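Prephenate dehydrogenase (Corynebacterium glutamicum ATCC 13032, PDB 3KTD) probably catalyses the NAD(P)-dependent oxidative decarboxylation of prephenate to 4-hydroxyphenylpyruvate, a step of tyrosine biosynthesis. Local coordinates at the interface of chains A and B. Coordinates in Å, arbitrary orientation; residue numbers count along the deposited sequence, not the author numbering. Chains: chain A/B, Prephenate dehydrogenase.

The interface of chains A and B. Residues chain A 220-223; chain B 146, 183, 291, 312, 335.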
ATOM      1  N   LEU A 220       9.154   5.908 -13.150  1.00 31.97           N
ATOM      2  CA  LEU A 220       8.313   6.803 -12.384  1.00 32.66           C
ATOM      3  C   LEU A 220       7.074   7.219 -13.182  1.00 33.46           C
ATOM      4  O   LEU A 220       6.019   7.485 -12.594  1.00 34.23           O
ATOM      5  CB  LEU A 220       9.117   8.023 -11.919  1.00 32.72           C
ATOM      6  CG  LEU A 220      10.331   7.721 -11.021  1.00 32.31           C
ATOM      7  CD1 LEU A 220      11.059   9.012 -10.662  1.00 32.72           C
ATOM      8  CD2 LEU A 220       9.928   6.963  -9.756  1.00 29.49           C
ATOM      9  N   SER A 221       7.195   7.253 -14.511  1.00 33.54           N
ATOM     10  CA  SER A 221       6.072   7.592 -15.393  1.00 33.33           C
ATOM     11  C   SER A 221       5.055   6.459 -15.430  1.00 33.06           C
ATOM     12  O   SER A 221       3.854   6.695 -15.340  1.00 32.66           O
ATOM     13  CB  SER A 221       6.563   7.877 -16.822  1.00 33.93           C
ATOM     14  OG  SER A 221       5.516   8.349 -17.662  1.00 32.81           O
ATOM     15  N   LEU A 222       5.544   5.227 -15.557  1.00 33.29           N
ATOM     16  CA  LEU A 222       4.663   4.054 -15.639  1.00 32.86           C
ATOM     17  C   LEU A 222       4.108   3.578 -14.295  1.00 32.45           C
ATOM     18  O   LEU A 222       3.209   2.742 -14.261  1.00 32.74           O
ATOM     19  CB  LEU A 222       5.363   2.888 -16.343  1.00 32.53           C
ATOM     20  CG  LEU A 222       5.870   3.105 -17.776  1.00 32.18           C
ATOM     21  CD1 LEU A 222       6.284   1.757 -18.367  1.00 30.04           C
ATOM     22  CD2 LEU A 222       4.839   3.782 -18.657  1.00 30.14           C
ATOM     23  N   ALA A 223       4.628   4.088 -13.188  1.00 32.25           N
ATOM     24  CA  ALA A 223       4.125   3.660 -11.894  1.00 32.33           C
ATOM     25  C   ALA A 223       2.639   3.991 -11.829  1.00 32.60           C
ATOM     26  O   ALA A 223       2.216   5.010 -12.368  1.00 33.14           O
ATOM     27  CB  ALA A 223       4.875   4.330 -10.786  1.00 32.17           C
TER
ATOM     28  N   VAL B 146      -2.189   5.908 -17.843  1.00 34.84           N
ATOM     29  CA  VAL B 146      -1.193   5.775 -18.904  1.00 33.86           C
ATOM     30  C   VAL B 146      -1.521   4.599 -19.794  1.00 33.55           C
ATOM     31  O   VAL B 146      -2.036   3.585 -19.325  1.00 33.22           O
ATOM     32  CB  VAL B 146       0.240   5.565 -18.341  1.00 33.72           C
ATOM     33  CG1 VAL B 146       1.227   5.268 -19.462  1.00 32.42           C
ATOM     34  CG2 VAL B 146       0.691   6.778 -17.558  1.00 32.39           C
ATOM     35  N   VAL B 183       2.269   6.761 -23.522  1.00 31.48           N
ATOM     36  CA  VAL B 183       3.716   6.805 -23.353  1.00 31.40           C
ATOM     37  C   VAL B 183       4.304   5.719 -24.240  1.00 31.53           C
ATOM     38  O   VAL B 183       4.039   4.551 -24.028  1.00 32.20           O
ATOM     39  CB  VAL B 183       4.121   6.550 -21.887  1.00 31.92           C
ATOM     40  CG1 VAL B 183       5.642   6.557 -21.736  1.00 31.65           C
ATOM     41  CG2 VAL B 183       3.475   7.584 -20.963  1.00 30.80           C
ATOM     42  N   TYR B 291       8.869  11.277  -6.623  1.00 46.16           N
ATOM     43  CA  TYR B 291       7.729  10.647  -7.296  1.00 46.43           C
ATOM     44  C   TYR B 291       6.484  11.543  -7.309  1.00 47.04           C
ATOM     45  O   TYR B 291       5.882  11.751  -8.366  1.00 47.30           O
ATOM     46  CB  TYR B 291       7.380   9.281  -6.698  1.00 46.10           C
ATOM     47  CG  TYR B 291       6.126   8.714  -7.314  1.00 44.39           C
ATOM     48  CD1 TYR B 291       6.091   8.356  -8.657  1.00 44.12           C
ATOM     49  CD2 TYR B 291       4.965   8.571  -6.568  1.00 44.81           C
ATOM     50  CE1 TYR B 291       4.926   7.850  -9.240  1.00 43.24           C
ATOM     51  CE2 TYR B 291       3.796   8.063  -7.139  1.00 44.60           C
ATOM     52  CZ  TYR B 291       3.784   7.706  -8.475  1.00 44.53           C
ATOM     53  OH  TYR B 291       2.629   7.206  -9.035  1.00 47.40           O
ATOM     54  N   ARG B 312       3.421  14.755 -16.444  1.00 49.93           N
ATOM     55  CA  ARG B 312       4.315  14.169 -17.455  1.00 49.02           C
ATOM     56  C   ARG B 312       4.556  15.101 -18.631  1.00 48.14           C
ATOM     57  O   ARG B 312       3.622  15.752 -19.098  1.00 48.02           O
ATOM     58  CB  ARG B 312       3.722  12.887 -18.036  1.00 49.06           C
ATOM     59  CG  ARG B 312       3.518  11.781 -17.057  1.00 49.00           C
ATOM     60  CD  ARG B 312       2.896  10.585 -17.736  1.00 49.45           C
ATOM     61  NE  ARG B 312       2.609   9.541 -16.758  1.00 50.75           N
ATOM     62  CZ  ARG B 312       1.563   9.540 -15.933  1.00 51.70           C
ATOM     63  NH1 ARG B 312       0.675  10.531 -15.953  1.00 53.12           N
ATOM     64  NH2 ARG B 312       1.401   8.541 -15.077  1.00 52.56           N
ATOM     65  N   GLY B 335       9.908   9.343 -20.565  1.00 31.48           N
ATOM     66  CA  GLY B 335       8.651   8.816 -20.032  1.00 32.35           C
ATOM     67  C   GLY B 335       7.525   9.793 -20.342  1.00 33.00           C
ATOM     68  O   GLY B 335       6.539   9.897 -19.604  1.00 32.59           O
TER
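The guanidinium of B:Arg312 meets the backbone of A:Ser221 with its edge, while CG2 of B:Val146, in the arginine's own chain, lies off-centre over one face, modelled too close for reliable spacing. The carbonyl O of A:Ser221 sits in the guanidinium plane and takes a hydrogen bond from NH2 of B:Arg312 at 3.1 Å, close to straight at the hydrogen (161°). NE of the same group adds weak bonds to this carbonyl O and to the A:Ser221 hydroxyl OG. The ring of B:Tyr291 likewise turns an edge to the partner: its CE1 is 3.5 Å from the carbonyl O of A:Leu220, which lies in the ring plane, and 3.8 Å from the methyl CB of A:Ala223. With OG anti to its backbone N (chi1 -174°), A:Ser221 points its hydroxyl at B:Gly335 and donates to the carbonyl O at 2.7 Å, on a lone pair. One serine is thus gripped through backbone and side chain, by the extended arm of B:Arg312 and a loop carbonyl. Beside it, CD2 of A:Leu222 touches CG1 of B:Val146 at 4.0 Å, the two side chains crossing at about a right angle. The patch places the end of helix 216-222 of chain A between helix 278-292 of chain B and that chain's strands 146-149 and 181-184, with B:Gly335 in the loop before strand 337-340; the two-fold repeats it with the chains exchanged, in keeping with a prephenate dehydrogenase-type dimer.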